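Side-chain contacts in CalS11 (PDB 3TOS), which probably acts as an S-adenosylmethionine-dependent O-methyltransferase in calicheamicin biosynthesis, and binds S-adenosyl-L-homocysteine: residues A229-V233 and L234-H238; A61-R64 and Q65-V69; Q7-R10 and A11-H14; V171-Y174 and L175-P179; L46-R50 and H51-D55. All coordinates share one frame; numbering follows the deposited sequence. Where two conformers were deposited one is given.

Contact 1 of 5, residues A229-V233 and L234-H238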
# COMPACT_ATOMS: atom_id res chain seq x y z
N ALA B 229 14.47 20.42 -30.00
CA ALA B 229 13.39 19.76 -30.71
C ALA B 229 12.15 19.59 -29.80
O ALA B 229 11.00 19.91 -30.20
CB ALA B 229 13.83 18.42 -31.26
N MSE B 230 12.36 19.07 -28.59
CA MSE B 230 11.25 18.86 -27.68
C MSE B 230 10.58 20.18 -27.32
O MSE B 230 9.35 20.26 -27.22
CB MSE B 230 11.68 18.14 -26.40
CG MSE B 230 10.52 18.02 -25.40
SE MSE B 230 10.56 16.43 -24.24
CE MSE B 230 9.60 15.19 -25.41
N ARG B 231 11.38 21.22 -27.09
CA ARG B 231 10.77 22.49 -26.71
C ARG B 231 9.95 23.09 -27.85
O ARG B 231 8.92 23.77 -27.62
CB ARG B 231 11.87 23.46 -26.24
CG ARG B 231 12.24 23.22 -24.80
CD ARG B 231 13.16 24.32 -24.23
NE ARG B 231 14.53 24.35 -24.80
CZ ARG B 231 15.02 25.33 -25.55
NH1 ARG B 231 16.28 25.21 -25.95
NH2 ARG B 231 14.28 26.39 -25.88
N LYS B 232 10.35 22.79 -29.08
CA LYS B 232 9.54 23.21 -30.25
C LYS B 232 8.28 22.40 -30.49
O LYS B 232 7.27 22.95 -30.92
CB LYS B 232 10.36 23.24 -31.53
CG LYS B 232 11.36 24.42 -31.49
CD LYS B 232 11.91 24.73 -32.83
CE LYS B 232 13.08 25.69 -32.77
NZ LYS B 232 12.70 27.14 -32.60
N VAL B 233 8.33 21.10 -30.26
CA VAL B 233 7.23 20.24 -30.68
C VAL B 233 6.19 20.09 -29.56
O VAL B 233 4.97 20.18 -29.79
CB VAL B 233 7.80 18.86 -31.09
CG1 VAL B 233 6.67 17.90 -31.48
CG2 VAL B 233 8.75 19.01 -32.27
N LEU B 234 6.70 19.86 -28.34
CA LEU B 234 5.82 19.49 -27.21
C LEU B 234 5.90 20.42 -26.01
O LEU B 234 4.87 20.66 -25.34
CB LEU B 234 6.13 18.05 -26.73
CG LEU B 234 5.89 16.92 -27.77
CD1 LEU B 234 6.23 15.55 -27.19
CD2 LEU B 234 4.48 16.88 -28.24
N GLY B 235 7.10 20.92 -25.71
CA GLY B 235 7.38 21.58 -24.44
C GLY B 235 7.95 20.58 -23.45
O GLY B 235 7.50 19.41 -23.42
N LEU B 236 8.91 21.01 -22.62
CA LEU B 236 9.52 20.09 -21.66
C LEU B 236 8.57 19.68 -20.55
O LEU B 236 8.83 18.66 -19.90
CB LEU B 236 10.80 20.71 -21.07
CG LEU B 236 11.98 20.76 -22.07
CD1 LEU B 236 13.15 21.64 -21.55
CD2 LEU B 236 12.54 19.35 -22.36
N ASP B 237 7.46 20.41 -20.35
CA ASP B 237 6.51 20.04 -19.29
C ASP B 237 5.22 19.45 -19.91
O ASP B 237 4.17 19.35 -19.23
CB ASP B 237 6.21 21.21 -18.35
CG ASP B 237 5.48 22.37 -19.06
OD1 ASP B 237 5.32 22.33 -20.32
OD2 ASP B 237 5.07 23.33 -18.36
N HIS B 238 5.29 19.06 -21.19
CA HIS B 238 4.17 18.34 -21.79
C HIS B 238 3.86 17.04 -21.04
O HIS B 238 2.68 16.65 -20.85
CB HIS B 238 4.48 18.04 -23.24
CG HIS B 238 3.37 17.29 -23.93
ND1 HIS B 238 2.25 17.92 -24.39
CD2 HIS B 238 3.22 15.97 -24.21
CE1 HIS B 238 1.44 17.02 -24.94
NE2 HIS B 238 2.04 15.84 -24.88
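Leu-236 folds back over the last turn of helix 225-233 and touches Met-230 and Arg-231. CG lies beside the backbone N of Leu-236 (chi1 -72°), and this swings the fork toward the helix. From CB outward, the first atom to meet the helix is CG, 3.7 Å from Arg-231 CG. CD1 runs on along the arginine stem to Arg-231 CD, 3.8 Å away, and sits at the edge of the guanidinium. CD2 turns the other way and meets Met-230 CG at 3.9 Å. Met-230 is selenomethionine with two deposited conformers, so its contacts hold for one of them. In that conformer its CE touches Leu-234 CD1. Val-233 and Leu-234 lie side by side, with CG1 of Val-233 against CG of Leu-234.

The helix ends with Met-230 O taking two backbone donors, Leu-234 N at 2.9 Å and Gly-235 N at 2.8 Å. The two donors come from opposite faces of the carbonyl plane. Gly-235 has a positive phi (94°), and the chain turns away here into a type I turn, 235-238.

Arg-231 NE bonds to Asn-227 one turn back, and NH1 bonds to Pro-179 O of a second subunit. Ala-229 and Val-233 rest on helix 193-203. Leu-236 packs on Leu-241, in the loop before strand 242-243.

Contact 2 of 5, residues A61-R64 and Q65-V69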
# COMPACT_ATOMS: atom_id res chain seq x y z
N ALA B 61 15.20 -1.69 -18.13
CA ALA B 61 14.21 -0.95 -17.34
C ALA B 61 13.15 -0.33 -18.28
O ALA B 61 11.95 -0.37 -17.97
CB ALA B 61 14.89 0.16 -16.53
N LEU B 62 13.58 0.24 -19.41
CA LEU B 62 12.58 0.80 -20.36
C LEU B 62 11.70 -0.30 -20.95
O LEU B 62 10.45 -0.16 -21.00
CB LEU B 62 13.26 1.55 -21.51
CG LEU B 62 14.08 2.78 -21.07
CD1 LEU B 62 14.76 3.33 -22.32
CD2 LEU B 62 13.20 3.93 -20.44
N TYR B 63 12.31 -1.43 -21.32
CA TYR B 63 11.54 -2.51 -21.91
C TYR B 63 10.52 -3.05 -20.91
O TYR B 63 9.35 -3.29 -21.23
CB TYR B 63 12.48 -3.64 -22.37
CG TYR B 63 11.89 -4.66 -23.35
CD1 TYR B 63 10.52 -4.96 -23.39
CD2 TYR B 63 12.67 -5.23 -24.32
CE1 TYR B 63 9.99 -5.85 -24.28
CE2 TYR B 63 12.13 -6.11 -25.23
CZ TYR B 63 10.84 -6.48 -25.16
OH TYR B 63 10.37 -7.38 -26.11
N ARG B 64 10.94 -3.24 -19.66
CA ARG B 64 10.00 -3.73 -18.66
C ARG B 64 8.79 -2.82 -18.47
O ARG B 64 7.71 -3.28 -18.14
CB ARG B 64 10.71 -3.94 -17.32
CG ARG B 64 11.59 -5.20 -17.35
CD ARG B 64 12.13 -5.47 -15.94
NE ARG B 64 13.18 -4.53 -15.53
CZ ARG B 64 13.08 -3.60 -14.57
NH1 ARG B 64 11.92 -3.39 -13.94
NH2 ARG B 64 14.13 -2.83 -14.29
N GLN B 65 8.97 -1.53 -18.71
CA GLN B 65 7.84 -0.59 -18.57
C GLN B 65 6.81 -0.67 -19.66
O GLN B 65 5.69 -0.16 -19.45
CB GLN B 65 8.32 0.88 -18.44
CG GLN B 65 8.97 1.06 -17.03
CD GLN B 65 9.26 2.52 -16.67
OE1 GLN B 65 8.46 3.40 -16.92
NE2 GLN B 65 10.43 2.75 -16.09
N VAL B 66 7.12 -1.33 -20.79
CA VAL B 66 6.13 -1.45 -21.88
C VAL B 66 5.70 -2.92 -22.13
O VAL B 66 5.06 -3.23 -23.16
CB VAL B 66 6.67 -0.81 -23.21
CG1 VAL B 66 7.03 0.67 -23.01
CG2 VAL B 66 7.88 -1.61 -23.80
N LEU B 67 5.98 -3.82 -21.20
CA LEU B 67 5.57 -5.21 -21.38
C LEU B 67 4.03 -5.30 -21.40
O LEU B 67 3.49 -6.26 -21.95
CB LEU B 67 6.13 -6.07 -20.23
CG LEU B 67 7.64 -6.32 -20.47
CD1 LEU B 67 8.12 -7.16 -19.31
CD2 LEU B 67 7.99 -7.04 -21.85
N ASP B 68 3.32 -4.31 -20.84
CA ASP B 68 1.86 -4.32 -20.92
C ASP B 68 1.35 -3.24 -21.89
O ASP B 68 0.20 -2.82 -21.78
CB ASP B 68 1.19 -4.14 -19.52
CG ASP B 68 1.51 -2.79 -18.87
OD1 ASP B 68 2.39 -2.04 -19.40
OD2 ASP B 68 0.90 -2.52 -17.80
N VAL B 69 2.18 -2.80 -22.85
CA VAL B 69 1.75 -1.82 -23.84
C VAL B 69 1.88 -2.50 -25.24
O VAL B 69 2.90 -3.11 -25.54
CB VAL B 69 2.61 -0.56 -23.79
CG1 VAL B 69 2.15 0.47 -24.87
CG2 VAL B 69 2.56 0.06 -22.37
O HOH W 1 11.32 -0.03 -15.25
O HOH W 2 4.98 -3.21 -18.12
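Tyr-63 and Leu-67 meet at the C-terminal end of helix 50-65, where the chain turns toward strand 72-76 of the Rossmann-like sheet. A type I turn from Val-66 to Val-69 makes the change of direction. Leu-67 CD2 comes within 3.4 Å of Tyr-63 CE1, a tight fit. The two side chains cross at about a right angle, and the methyl approaches the ring obliquely. Tyr-63 CG is anti to the backbone N (chi1 -164°), which places the ring on the side where Leu-67 returns.

The helical bonding shortens here. Gln-65 N donates to Ala-61 O at 3.3 Å, and weakly to Leu-62 O. Val-66 N donates to Tyr-63 O at 3.0 Å, three residues back, from well above the carbonyl plane. Val-66 CG2 also lies against Tyr-63 O.

Gln-65 lies along the helix, with CG 3.4 Å from Ala-61 O. A water donates to Ala-61 O at 2.8 Å and accepts from Gln-65 NE2 at 3.0 Å. NE2 also bonds to Tyr-252 OH. A second water lies 2.7 Å from Arg-64 O and is placed for a weaker bond to Asp-68 OD1; it has more acceptors in reach than protons.

Arg-64 NE forms a salt bridge with Asp-60. Tyr-63 and Leu-67 meet through carbon, next to helix 82-94, while the tyrosine OH goes to Glu-95. Elsewhere water serves carbonyls of the final turn, and the Gln-65 amide, bonded to two partners, is probably held in its rotation.

Contact 3 of 5, residues Q7-R10 and A11-H14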
# COMPACT_ATOMS: atom_id res chain seq x y z
N GLN B 7 35.79 27.35 -26.45
CA GLN B 7 35.11 26.37 -25.62
C GLN B 7 36.11 25.52 -24.80
O GLN B 7 37.12 25.08 -25.34
CB GLN B 7 34.32 25.44 -26.54
CG GLN B 7 33.66 24.24 -25.85
CD GLN B 7 32.51 24.62 -24.90
OE1 GLN B 7 32.48 24.22 -23.69
NE2 GLN B 7 31.55 25.37 -25.43
N ASP B 8 35.81 25.25 -23.52
CA ASP B 8 36.61 24.32 -22.74
C ASP B 8 36.07 22.94 -23.06
O ASP B 8 34.91 22.61 -22.68
CB ASP B 8 36.47 24.63 -21.24
CG ASP B 8 37.24 23.65 -20.35
OD1 ASP B 8 37.10 23.76 -19.10
OD2 ASP B 8 37.96 22.75 -20.88
N LEU B 9 36.84 22.13 -23.80
CA LEU B 9 36.34 20.78 -24.17
C LEU B 9 36.17 19.87 -22.97
O LEU B 9 35.38 18.92 -23.04
CB LEU B 9 37.25 20.09 -25.20
CG LEU B 9 37.30 20.84 -26.53
CD1 LEU B 9 38.22 20.10 -27.49
CD2 LEU B 9 35.95 20.98 -27.13
N ARG B 10 36.85 20.18 -21.86
CA ARG B 10 36.71 19.36 -20.65
C ARG B 10 35.36 19.59 -19.98
O ARG B 10 34.99 18.84 -19.06
CB ARG B 10 37.80 19.68 -19.61
CG ARG B 10 39.24 19.38 -20.10
CD ARG B 10 40.24 20.02 -19.06
NE ARG B 10 39.95 21.46 -18.90
CZ ARG B 10 40.27 22.24 -17.84
NH1 ARG B 10 39.90 23.55 -17.81
NH2 ARG B 10 40.94 21.72 -16.81
N ALA B 11 34.58 20.57 -20.46
CA ALA B 11 33.23 20.77 -19.92
C ALA B 11 32.21 19.78 -20.46
O ALA B 11 31.08 19.73 -19.98
CB ALA B 11 32.74 22.22 -20.19
N PHE B 12 32.59 19.08 -21.52
CA PHE B 12 31.78 17.98 -22.05
C PHE B 12 32.14 16.68 -21.36
O PHE B 12 33.30 16.44 -20.95
CB PHE B 12 31.97 17.83 -23.57
CG PHE B 12 31.68 19.09 -24.35
CD1 PHE B 12 30.48 19.76 -24.20
CD2 PHE B 12 32.60 19.58 -25.27
CE1 PHE B 12 30.21 20.91 -24.95
CE2 PHE B 12 32.33 20.75 -26.01
CZ PHE B 12 31.13 21.40 -25.84
N VAL B 13 31.15 15.79 -21.27
CA VAL B 13 31.42 14.46 -20.77
C VAL B 13 32.51 13.79 -21.62
O VAL B 13 32.49 13.86 -22.87
CB VAL B 13 30.14 13.61 -20.78
CG1 VAL B 13 30.46 12.17 -20.23
CG2 VAL B 13 29.02 14.30 -19.95
N HIS B 14 33.51 13.20 -20.96
CA HIS B 14 34.58 12.48 -21.64
C HIS B 14 35.15 11.46 -20.70
O HIS B 14 34.93 11.55 -19.48
CB HIS B 14 35.67 13.44 -22.16
CG HIS B 14 36.36 14.23 -21.08
ND1 HIS B 14 35.80 15.34 -20.48
CD2 HIS B 14 37.58 14.09 -20.53
CE1 HIS B 14 36.66 15.86 -19.61
NE2 HIS B 14 37.76 15.13 -19.63
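Gln-7 lays its side chain against the Phe-12 ring. Its CG touches Phe-12 CE2, and Gln-7 CD is 3.6 Å from Phe-12 CZ. The amide and ring planes are 30° apart, and the approach is oblique. The chain bends at chi2 (68°), which brings the amide back over the turn. The amide is probably turned over in the model, so nothing rests on which end atom is which.

Asp-8 comes next and organises the turn. Asp-8 OD2 accepts from Arg-10 N at 3.0 Å, which makes an Asx turn. Asp-8 OD2 also accepts from Arg-10 NE at 3.1 Å, on its syn side and in the guanidinium plane. Arg-10 NH1 adds a weak bond to OD1 and completes the salt bridge. OD1 also bonds to Thr-157 OG1 of a second subunit. Asp-8 O accepts from Ala-11 N at 3.0 Å. With the bond from Phe-12 N to Leu-9 O this gives a short 3-10 turn, set in the N-terminal arm before helix 17-31.

Leu-9 turns its CD2 to Phe-12 CE2 at 3.8 Å and packs on Pro-123. Phe-12 also touches Lys-222, a residue of the glutamate pocket, and its side chain is about 7 Å from the bound glutamate.

Arg-10 O lies at the edge of the His-14 ring, in plane, 3.5 Å from His-14 CE1. His-14 ND1 donates to Phe-12 O at 2.8 Å in an almost straight bond (176°). The His-14 ring also meets His-155 of the second subunit edge-to-face.

Contact 4 of 5, residues V171-Y174 and L175-P179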
# COMPACT_ATOMS: atom_id res chain seq x y z
N VAL B 171 11.31 7.48 -41.80
CA VAL B 171 10.34 7.23 -40.72
C VAL B 171 8.90 7.48 -41.18
O VAL B 171 8.06 6.63 -41.04
CB VAL B 171 10.70 7.98 -39.37
CG1 VAL B 171 9.53 7.88 -38.34
CG2 VAL B 171 11.98 7.33 -38.79
N PRO B 172 8.63 8.63 -41.87
CA PRO B 172 7.28 8.79 -42.47
C PRO B 172 6.94 7.67 -43.46
O PRO B 172 5.79 7.22 -43.48
CB PRO B 172 7.42 10.14 -43.19
CG PRO B 172 8.37 10.92 -42.24
CD PRO B 172 9.42 9.88 -41.93
N ARG B 173 7.91 7.22 -44.26
CA ARG B 173 7.67 6.16 -45.23
C ARG B 173 7.31 4.84 -44.54
O ARG B 173 6.34 4.16 -44.93
CB ARG B 173 8.90 6.01 -46.16
CG ARG B 173 8.79 4.84 -47.18
CD ARG B 173 10.07 4.72 -48.06
NE ARG B 173 10.34 5.99 -48.73
CZ ARG B 173 11.41 6.78 -48.57
NH1 ARG B 173 11.45 7.93 -49.24
NH2 ARG B 173 12.44 6.46 -47.76
N TYR B 174 8.11 4.48 -43.53
CA TYR B 174 7.85 3.25 -42.75
C TYR B 174 6.45 3.29 -42.17
O TYR B 174 5.68 2.34 -42.24
CB TYR B 174 8.91 3.06 -41.63
CG TYR B 174 8.62 1.80 -40.83
CD1 TYR B 174 9.13 0.61 -41.19
CD2 TYR B 174 7.67 1.83 -39.79
CE1 TYR B 174 8.84 -0.54 -40.45
CE2 TYR B 174 7.30 0.73 -39.09
CZ TYR B 174 7.89 -0.47 -39.43
OH TYR B 174 7.49 -1.61 -38.77
N LEU B 175 6.10 4.43 -41.59
CA LEU B 175 4.78 4.52 -40.97
C LEU B 175 3.65 4.42 -42.01
O LEU B 175 2.60 3.77 -41.78
CB LEU B 175 4.68 5.80 -40.13
CG LEU B 175 5.58 5.85 -38.88
CD1 LEU B 175 5.66 7.30 -38.36
CD2 LEU B 175 5.02 4.88 -37.90
N ALA B 176 3.83 5.06 -43.16
CA ALA B 176 2.81 4.99 -44.23
C ALA B 176 2.61 3.57 -44.73
O ALA B 176 1.46 3.18 -45.03
CB ALA B 176 3.18 5.89 -45.38
N GLU B 177 3.71 2.80 -44.77
CA GLU B 177 3.67 1.39 -45.19
C GLU B 177 3.17 0.44 -44.10
O GLU B 177 2.86 -0.69 -44.42
CB GLU B 177 5.07 0.95 -45.67
CG GLU B 177 5.48 1.69 -46.97
CD GLU B 177 6.96 1.44 -47.38
OE1 GLU B 177 7.66 0.68 -46.69
OE2 GLU B 177 7.46 2.01 -48.38
N ASN B 178 3.08 0.91 -42.86
CA ASN B 178 2.74 0.07 -41.69
C ASN B 178 1.63 0.72 -40.86
O ASN B 178 1.86 1.15 -39.72
CB ASN B 178 3.99 -0.23 -40.84
CG ASN B 178 4.97 -1.12 -41.62
OD1 ASN B 178 4.83 -2.35 -41.62
ND2 ASN B 178 5.95 -0.51 -42.31
N PRO B 179 0.43 0.83 -41.45
CA PRO B 179 -0.69 1.49 -40.75
C PRO B 179 -1.20 0.71 -39.54
O PRO B 179 -2.04 1.25 -38.80
CB PRO B 179 -1.81 1.55 -41.85
CG PRO B 179 -1.49 0.39 -42.74
CD PRO B 179 0.05 0.42 -42.82
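Tyr-174 O accepts from Asn-178 ND2 at 2.9 Å, in a fairly straight bond (164°). The oxygen lies close to the amide plane. This is a side-chain bond at the C-terminal end of helix 167-177, where the chain leaves the helix for Pro-179. The same ND2 sits over one face of the Tyr-174 ring, 3.3 Å above the plane and over its centre. Amide and ring planes are 18° apart, so the flat groups are close to parallel. With chi1 at 179° the tyrosine ring extends away from its own N and runs out beneath Asn-178. Asn-178 OD1 accepts from Gln-180 NE2 and Arg-102 NH1, and Tyr-174 OH also bonds to Arg-102 NH1. Both groups are thus held at their outer ends as well, and the amide is probably fixed in its rotation.

Regular helical bonds run underneath. Leu-175 N donates to Val-171 O at 3.0 Å, Ala-176 N to Pro-172 O at 2.9 Å, and Glu-177 N to Arg-173 O at 3.0 Å. The ring nitrogen of Pro-172 has no bond to the turn before, and the helix is kinked there. Glu-177 lies alongside Arg-173, but their charged ends do not meet: Arg-173 NE is 4.9 Å from Glu-177 OE2. Arg-173 has two conformers, so this holds for one.

Val-171 CG1 and Leu-175 CD1 touch at 3.9 Å, the two side chains pointing the same way. Both touch Ala-202 of helix 193-203. Val-171 also meets Phe-106 of strand 103-107 and Phe-76 of strand 72-76. Tyr-174 packs on Val-104 and Met-74 of the same two strands.

Contact 5 of 5, residues L46-R50 and H51-D55. With EDO (1,2-ethanediol), chain R.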
# COMPACT_ATOMS: atom_id res chain seq x y z
N LEU B 46 32.51 -10.95 -18.41
CA LEU B 46 33.93 -10.63 -18.07
C LEU B 46 34.38 -9.32 -18.72
O LEU B 46 35.20 -8.62 -18.13
CB LEU B 46 34.85 -11.72 -18.59
CG LEU B 46 34.71 -13.09 -17.82
CD1 LEU B 46 35.58 -14.16 -18.51
CD2 LEU B 46 35.11 -12.85 -16.35
N PHE B 47 33.85 -8.98 -19.91
CA PHE B 47 34.36 -7.84 -20.66
C PHE B 47 33.42 -6.63 -20.70
O PHE B 47 33.68 -5.65 -21.38
CB PHE B 47 34.69 -8.31 -22.08
CG PHE B 47 35.48 -9.57 -22.09
CD1 PHE B 47 36.83 -9.54 -21.70
CD2 PHE B 47 34.87 -10.80 -22.41
CE1 PHE B 47 37.57 -10.70 -21.60
CE2 PHE B 47 35.64 -12.00 -22.37
CZ PHE B 47 36.99 -11.95 -21.92
N LEU B 48 32.33 -6.74 -19.95
CA LEU B 48 31.23 -5.78 -19.97
C LEU B 48 31.40 -4.85 -18.74
O LEU B 48 31.03 -5.22 -17.62
CB LEU B 48 29.87 -6.53 -19.94
CG LEU B 48 28.59 -5.62 -19.96
CD1 LEU B 48 28.41 -5.00 -21.30
CD2 LEU B 48 27.37 -6.52 -19.55
N ARG B 49 31.99 -3.66 -18.96
CA ARG B 49 32.37 -2.78 -17.85
C ARG B 49 31.15 -2.01 -17.36
O ARG B 49 30.12 -1.94 -18.06
CB ARG B 49 33.46 -1.80 -18.31
CG ARG B 49 33.00 -0.81 -19.34
CD ARG B 49 34.18 -0.01 -19.84
NE ARG B 49 33.79 1.04 -20.77
CZ ARG B 49 33.49 0.88 -22.06
NH1 ARG B 49 33.46 -0.35 -22.61
NH2 ARG B 49 33.18 1.97 -22.77
N ARG B 50 31.29 -1.41 -16.18
CA ARG B 50 30.21 -0.69 -15.50
C ARG B 50 29.44 0.18 -16.48
O ARG B 50 28.22 0.14 -16.50
CB ARG B 50 30.83 0.24 -14.42
CG ARG B 50 29.75 1.03 -13.64
CD ARG B 50 30.34 2.25 -12.88
NE ARG B 50 31.17 3.12 -13.72
CZ ARG B 50 30.68 4.05 -14.55
NH1 ARG B 50 29.35 4.24 -14.63
NH2 ARG B 50 31.52 4.78 -15.28
N HIS B 51 30.13 1.04 -17.24
CA HIS B 51 29.43 2.02 -18.07
C HIS B 51 28.48 1.31 -19.07
O HIS B 51 27.33 1.76 -19.31
CB HIS B 51 30.43 2.87 -18.88
CG HIS B 51 29.76 3.84 -19.79
ND1 HIS B 51 29.14 4.98 -19.31
CD2 HIS B 51 29.55 3.82 -21.13
CE1 HIS B 51 28.62 5.65 -20.32
NE2 HIS B 51 28.83 4.95 -21.43
N GLN B 52 28.96 0.20 -19.67
CA GLN B 52 28.13 -0.56 -20.63
C GLN B 52 27.07 -1.41 -19.94
O GLN B 52 25.96 -1.56 -20.44
CB GLN B 52 29.03 -1.42 -21.58
CG GLN B 52 29.96 -0.54 -22.48
CD GLN B 52 29.17 0.34 -23.45
OE1 GLN B 52 27.96 0.17 -23.64
NE2 GLN B 52 29.84 1.29 -24.04
N MSE B 53 27.40 -1.99 -18.81
CA MSE B 53 26.41 -2.70 -17.99
C MSE B 53 25.24 -1.77 -17.65
O MSE B 53 24.08 -2.16 -17.67
CB MSE B 53 27.05 -3.27 -16.70
CG MSE B 53 26.01 -3.85 -15.68
SE MSE B 53 25.14 -5.43 -16.36
CE MSE B 53 26.49 -6.69 -15.81
N THR B 54 25.57 -0.53 -17.31
CA THR B 54 24.56 0.44 -16.92
C THR B 54 23.58 0.66 -18.11
O THR B 54 22.36 0.71 -17.94
CB THR B 54 25.21 1.80 -16.52
OG1 THR B 54 26.06 1.58 -15.40
CG2 THR B 54 24.13 2.78 -16.06
N ASP B 55 24.13 0.78 -19.30
CA ASP B 55 23.30 0.92 -20.52
C ASP B 55 22.35 -0.26 -20.68
O ASP B 55 21.18 -0.06 -20.93
CB ASP B 55 24.21 1.08 -21.75
CG ASP B 55 23.42 1.14 -23.03
OD1 ASP B 55 22.91 2.26 -23.30
OD2 ASP B 55 23.22 0.11 -23.73
C1 EDO R . 21.62 4.74 -21.92
O1 EDO R . 22.87 4.13 -21.67
C2 EDO R . 21.95 6.25 -22.03
O2 EDO R . 23.02 6.52 -22.95
O HOH W 3 26.84 3.32 -13.44
O HOH W 4 29.46 6.30 -16.79
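Arg-49 takes Gln-52 CG over one face of its guanidinium, 3.4 Å above the plane and offset toward the rim. The guanidinium and amide planes are 71° apart, so the two groups do not stack. Arg-49 NE forms a salt bridge with Glu-19, and NH2 bonds to Asn-42 of a neighbouring subunit. The Arg-50 guanidinium has His-51 N over one face and two waters at its edge, in plane. One water links Arg-50 NH1 to Thr-54 OG1. The other joins Arg-50 NH2 at 3.0 Å and His-51 ND1 at 2.9 Å, at the edge of the imidazole.

Arg-49 is the N-cap residue of helix 50-65. Its O accepts from Met-53 N at 2.8 Å in a nearly straight bond (176°). Arg-50 O takes two donors from Thr-54: the backbone N at 2.9 Å, and OG1 at 2.8 Å from above the carbonyl plane. Leu-48 has chi1 near 180°, with CG beside its own carbonyl carbon, and its branches reach over the first turn. CD1 meets Gln-52 CB at 3.6 Å, and CD2 meets CE of Met-53, a selenomethionine.

Gln-52 OE1 bonds to Arg-82 NH1, and Arg-82 binds S-adenosyl-L-homocysteine. This is consistent with a second-shell place for Gln-52. The bond to Arg-82 probably limits rotation of the Gln-52 amide, as Glu-19 and Asn-42 do for the Arg-49 guanidinium.

From the N terminus, contact 3 comes first and closes a short turn in the arm before helix 17-31. Contacts 5 and 2 then mark the start and end of one helix, 50-65, with nearest atoms about 7 Å apart. Contact 2 leads on to strand 72-76. Contact 4 ends helix 167-177 ahead of strand 183-188. Contact 1 ends helix 225-233 ahead of strand 242-243. All five are in series; none nests or crosses, and none touches another within the chain. Contacts 3 and 4 lie on opposite sides of the chain's centre, their centres about 39 Å apart. Between subunits, Arg-231 of contact 1 bonds to Pro-179 of contact 4 in another copy.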